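Ribonucleoside-diphosphate reductase (Pseudomonas aeruginosa, PDB 5IM3) probably reduces ribonucleoside diphosphates to the deoxyribonucleotides needed for DNA synthesis, and binds the allosteric nucleotide dATP. Local coordinates at residues A[545-556]-A[883-893]. Residues are numbered along the deposited sequence; the frame is centred on the assembly and turned at random.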
loop_
_atom_site.group_PDB
_atom_site.type_symbol
_atom_site.label_atom_id
_atom_site.label_comp_id
_atom_site.label_asym_id
_atom_site.label_seq_id
_atom_site.Cartn_x
_atom_site.Cartn_y
_atom_site.Cartn_z
ATOM N N LYS A 545 15.849 20.854 8.768
ATOM C CA LYS A 545 14.852 20.379 7.812
ATOM C C LYS A 545 14.123 19.149 8.338
ATOM O O LYS A 545 12.924 18.976 8.090
ATOM C CB LYS A 545 15.520 20.067 6.474
ATOM C CG LYS A 545 15.392 21.167 5.430
ATOM C CD LYS A 545 16.262 20.873 4.213
ATOM C CE LYS A 545 15.895 21.752 3.025
ATOM N NZ LYS A 545 14.656 21.281 2.343
ATOM N N ASP A 546 14.830 18.280 9.065
ATOM C CA ASP A 546 14.208 17.059 9.573
ATOM C C ASP A 546 13.191 17.370 10.663
ATOM O O ASP A 546 12.110 16.772 10.701
ATOM C CB ASP A 546 15.279 16.101 10.097
ATOM C CG ASP A 546 16.176 15.567 8.996
ATOM O OD1 ASP A 546 15.803 15.678 7.809
ATOM O OD2 ASP A 546 17.253 15.024 9.323
ATOM N N LEU A 547 13.517 18.296 11.563
ATOM C CA LEU A 547 12.562 18.677 12.596
ATOM C C LEU A 547 11.398 19.453 11.991
ATOM O O LEU A 547 10.240 19.258 12.381
ATOM C CB LEU A 547 13.264 19.496 13.680
ATOM C CG LEU A 547 12.431 19.870 14.906
ATOM C CD1 LEU A 547 11.932 18.624 15.624
ATOM C CD2 LEU A 547 13.243 20.748 15.853
ATOM N N TRP A 548 11.692 20.332 11.033
ATOM C CA TRP A 548 10.644 21.051 10.318
ATOM C C TRP A 548 9.670 20.080 9.657
ATOM O O TRP A 548 8.447 20.233 9.772
ATOM C CB TRP A 548 11.295 21.974 9.288
ATOM C CG TRP A 548 10.363 22.717 8.380
ATOM C CD1 TRP A 548 10.252 22.573 7.027
ATOM C CD2 TRP A 548 9.431 23.741 8.751
ATOM N NE1 TRP A 548 9.306 23.437 6.534
ATOM C CE2 TRP A 548 8.786 24.165 7.571
ATOM C CE3 TRP A 548 9.076 24.336 9.964
ATOM C CZ2 TRP A 548 7.805 25.156 7.570
ATOM C CZ3 TRP A 548 8.099 25.321 9.959
ATOM C CH2 TRP A 548 7.477 25.718 8.771
ATOM N N ARG A 549 10.197 19.056 8.978
ATOM C CA ARG A 549 9.340 18.056 8.346
ATOM C C ARG A 549 8.471 17.344 9.376
ATOM O O ARG A 549 7.284 17.097 9.133
ATOM C CB ARG A 549 10.197 17.048 7.575
ATOM C CG ARG A 549 9.423 15.865 7.004
ATOM C CD ARG A 549 10.326 14.912 6.224
ATOM N NE ARG A 549 10.780 15.483 4.957
ATOM C CZ ARG A 549 11.370 14.787 3.986
ATOM N NH1 ARG A 549 11.582 13.483 4.129
ATOM N NH2 ARG A 549 11.747 15.392 2.865
ATOM N N LYS A 550 9.047 16.999 10.530
ATOM C CA LYS A 550 8.268 16.359 11.585
ATOM C C LYS A 550 7.171 17.287 12.091
ATOM O O LYS A 550 6.046 16.847 12.357
ATOM C CB LYS A 550 9.192 15.939 12.728
ATOM C CG LYS A 550 8.501 15.210 13.871
ATOM C CD LYS A 550 7.992 13.847 13.430
ATOM C CE LYS A 550 7.493 13.036 14.611
ATOM N NZ LYS A 550 6.960 11.713 14.187
ATOM N N MET A 551 7.480 18.578 12.227
ATOM C CA MET A 551 6.480 19.536 12.681
ATOM C C MET A 551 5.309 19.612 11.707
ATOM O O MET A 551 4.147 19.649 12.126
ATOM C CB MET A 551 7.126 20.912 12.862
ATOM C CG MET A 551 8.191 20.953 13.955
ATOM S SD MET A 551 9.355 22.322 13.785
ATOM C CE MET A 551 8.267 23.736 14.000
ATOM N N LEU A 552 5.590 19.624 10.401
ATOM C CA LEU A 552 4.506 19.739 9.428
ATOM C C LEU A 552 3.714 18.443 9.308
ATOM O O LEU A 552 2.497 18.485 9.097
ATOM C CB LEU A 552 5.059 20.157 8.066
ATOM C CG LEU A 552 5.791 21.502 8.044
ATOM C CD1 LEU A 552 6.264 21.817 6.632
ATOM C CD2 LEU A 552 4.917 22.632 8.588
ATOM N N SER A 553 4.368 17.291 9.457
ATOM C CA SER A 553 3.646 16.028 9.364
ATOM C C SER A 553 2.714 15.836 10.555
ATOM O O SER A 553 1.617 15.286 10.406
ATOM C CB SER A 553 4.628 14.860 9.250
ATOM O OG SER A 553 5.384 14.713 10.434
ATOM N N MET A 554 3.129 16.285 11.747
ATOM C CA MET A 554 2.240 16.215 12.905
ATOM C C MET A 554 1.083 17.196 12.769
ATOM O O MET A 554 -0.061 16.863 13.099
ATOM C CB MET A 554 3.020 16.491 14.192
ATOM C CG MET A 554 3.946 15.364 14.624
ATOM S SD MET A 554 3.077 13.817 14.947
ATOM C CE MET A 554 3.345 12.949 13.393
ATOM N N LEU A 555 1.360 18.413 12.297
ATOM C CA LEU A 555 0.279 19.352 12.019
ATOM C C LEU A 555 -0.713 18.759 11.024
ATOM O O LEU A 555 -1.929 18.940 11.163
ATOM C CB LEU A 555 0.858 20.669 11.494
ATOM C CG LEU A 555 -0.134 21.786 11.151
ATOM C CD1 LEU A 555 -0.860 22.272 12.395
ATOM C CD2 LEU A 555 0.578 22.943 10.469
ATOM N N PHE A 556 -0.217 18.021 10.026
ATOM C CA PHE A 556 -1.106 17.408 9.041
ATOM C C PHE A 556 -1.859 16.222 9.631
ATOM O O PHE A 556 -3.067 16.075 9.412
ATOM C CB PHE A 556 -0.308 16.969 7.815
ATOM C CG PHE A 556 -1.082 16.086 6.870
ATOM C CD1 PHE A 556 -2.115 16.602 6.105
ATOM C CD2 PHE A 556 -0.769 14.742 6.744
ATOM C CE1 PHE A 556 -2.829 15.790 5.235
ATOM C CE2 PHE A 556 -1.476 13.927 5.877
ATOM C CZ PHE A 556 -2.507 14.451 5.121
ATOM N N ALA A 883 -2.923 18.373 -0.186
ATOM C CA ALA A 883 -2.272 17.833 1.004
ATOM C C ALA A 883 -1.012 17.043 0.679
ATOM O O ALA A 883 -1.068 15.829 0.457
ATOM C CB ALA A 883 -3.243 16.949 1.787
ATOM N N SER A 884 0.126 17.727 0.655
ATOM C CA SER A 884 1.426 17.081 0.577
ATOM C C SER A 884 2.369 17.799 1.530
ATOM O O SER A 884 2.194 18.986 1.818
ATOM C CB SER A 884 1.994 17.105 -0.848
ATOM O OG SER A 884 2.215 18.435 -1.283
ATOM N N GLY A 885 3.358 17.062 2.036
ATOM C CA GLY A 885 4.397 17.698 2.824
ATOM C C GLY A 885 5.100 18.803 2.061
ATOM O O GLY A 885 5.497 19.815 2.647
ATOM N N LYS A 886 5.251 18.630 0.746
ATOM C CA LYS A 886 5.812 19.681 -0.097
ATOM C C LYS A 886 4.939 20.929 -0.066
ATOM O O LYS A 886 5.441 22.051 0.062
ATOM C CB LYS A 886 5.956 19.166 -1.531
ATOM C CG LYS A 886 6.606 20.146 -2.494
ATOM C CD LYS A 886 6.228 19.822 -3.929
ATOM C CE LYS A 886 7.191 20.452 -4.918
ATOM N NZ LYS A 886 8.524 19.790 -4.882
ATOM N N LYS A 887 3.621 20.752 -0.193
ATOM C CA LYS A 887 2.724 21.900 -0.204
ATOM C C LYS A 887 2.655 22.569 1.164
ATOM O O LYS A 887 2.547 23.797 1.247
ATOM C CB LYS A 887 1.334 21.471 -0.673
ATOM C CG LYS A 887 0.465 22.633 -1.123
ATOM C CD LYS A 887 -0.904 22.174 -1.615
ATOM C CE LYS A 887 -0.904 21.847 -3.096
ATOM N NZ LYS A 887 -2.292 21.847 -3.638
ATOM N N LEU A 888 2.732 21.791 2.246
ATOM C CA LEU A 888 2.790 22.393 3.574
ATOM C C LEU A 888 4.081 23.173 3.766
ATOM O O LEU A 888 4.085 24.232 4.405
ATOM C CB LEU A 888 2.657 21.317 4.652
ATOM C CG LEU A 888 1.298 20.629 4.760
ATOM C CD1 LEU A 888 1.319 19.594 5.862
ATOM C CD2 LEU A 888 0.203 21.645 5.025
ATOM N N ASP A 889 5.185 22.669 3.216
ATOM C CA ASP A 889 6.461 23.363 3.347
ATOM C C ASP A 889 6.393 24.748 2.712
ATOM O O ASP A 889 6.678 25.757 3.367
ATOM C CB ASP A 889 7.571 22.522 2.716
ATOM C CG ASP A 889 8.943 23.138 2.890
ATOM O OD1 ASP A 889 9.098 24.032 3.743
ATOM O OD2 ASP A 889 9.873 22.722 2.174
ATOM N N VAL A 890 5.997 24.814 1.437
ATOM C CA VAL A 890 5.940 26.095 0.735
ATOM C C VAL A 890 4.958 27.041 1.407
ATOM O O VAL A 890 5.181 28.258 1.441
ATOM C CB VAL A 890 5.586 25.875 -0.753
ATOM C CG1 VAL A 890 4.250 25.166 -0.895
ATOM C CG2 VAL A 890 5.561 27.197 -1.513
ATOM N N THR A 891 3.866 26.512 1.960
ATOM C CA THR A 891 2.865 27.372 2.584
ATOM C C THR A 891 3.408 28.030 3.847
ATOM O O THR A 891 3.350 29.256 3.993
ATOM C CB THR A 891 1.606 26.566 2.905
ATOM O OG1 THR A 891 0.990 26.137 1.686
ATOM C CG2 THR A 891 0.609 27.403 3.708
ATOM N N TYR A 892 3.925 27.232 4.783
ATOM C CA TYR A 892 4.343 27.789 6.063
ATOM C C TYR A 892 5.713 28.453 6.001
ATOM O O TYR A 892 6.038 29.251 6.886
ATOM C CB TYR A 892 4.296 26.700 7.134
ATOM C CG TYR A 892 2.872 26.309 7.457
ATOM C CD1 TYR A 892 2.090 27.097 8.293
ATOM C CD2 TYR A 892 2.293 25.180 6.893
ATOM C CE1 TYR A 892 0.780 26.760 8.578
ATOM C CE2 TYR A 892 0.981 24.833 7.170
ATOM C CZ TYR A 892 0.228 25.625 8.010
ATOM O OH TYR A 892 -1.079 25.283 8.289
ATOM N N ARG A 893 6.513 28.159 4.974
ATOM C CA ARG A 893 7.640 29.030 4.657
ATOM C C ARG A 893 7.147 30.406 4.228
ATOM O O ARG A 893 7.680 31.432 4.666
ATOM C CB ARG A 893 8.498 28.420 3.546
ATOM C CG ARG A 893 9.371 27.254 3.968
ATOM C CD ARG A 893 10.457 26.995 2.934
ATOM N NE ARG A 893 11.137 25.720 3.152
ATOM C CZ ARG A 893 12.378 25.453 2.757
ATOM N NH1 ARG A 893 13.097 26.375 2.127
ATOM N NH2 ARG A 893 12.909 24.262 3.003
#
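Trp-548 of helix 544-558 lays its indole edge against one turn of helix 885-897, and NE1 donates to Asp-889 OD1 at 2.9 Å with an N-H...acceptor angle of 160°. The oxygen lies near the indole plane, yet the indole N-H reaches it from above the carboxylate plane. Arg-893 NE comes to the same oxygen from the opposite face, on its syn side, in a 2.7 Å salt bridge one turn along the helix. CG anti to the backbone N (chi1 175°) turns the indole of Trp-548 toward helix 885-897, and CH2, further along the ring edge, rests 3.7 Å from Tyr-892 CB.

Leu-552 fills the middle of the crossing, where the axes of 545-556 and 885-893 approach to 9.9 Å, at 106° between their directions. Its CD1 methyl packs over the rim of one face of the Trp-548 indole and meets Asp-889 CA at 3.6 Å, while CD2 touches Tyr-892 CD2. From the other helix, Leu-888 sets CD1 against both the carbonyl oxygen of Leu-552 and CB of Phe-556, 3.7 Å from Phe-556 CB. The contact joins two helices within the barrel domain, away from the nucleotide sites; Leu-906 of strand 906-909 touches Leu-888 and Tyr-892, and helix 489-496 packs on Trp-548.

Beside the indole bond, exposed Lys-545 brings NZ to 3.5 Å from Arg-893 NH2. Asp-889 probably offsets part of this like-charge approach. Two donors on one carboxylate oxygen tie the buried indole N-H to a charged pair, through the one hydrogen bond across a largely apolar interface.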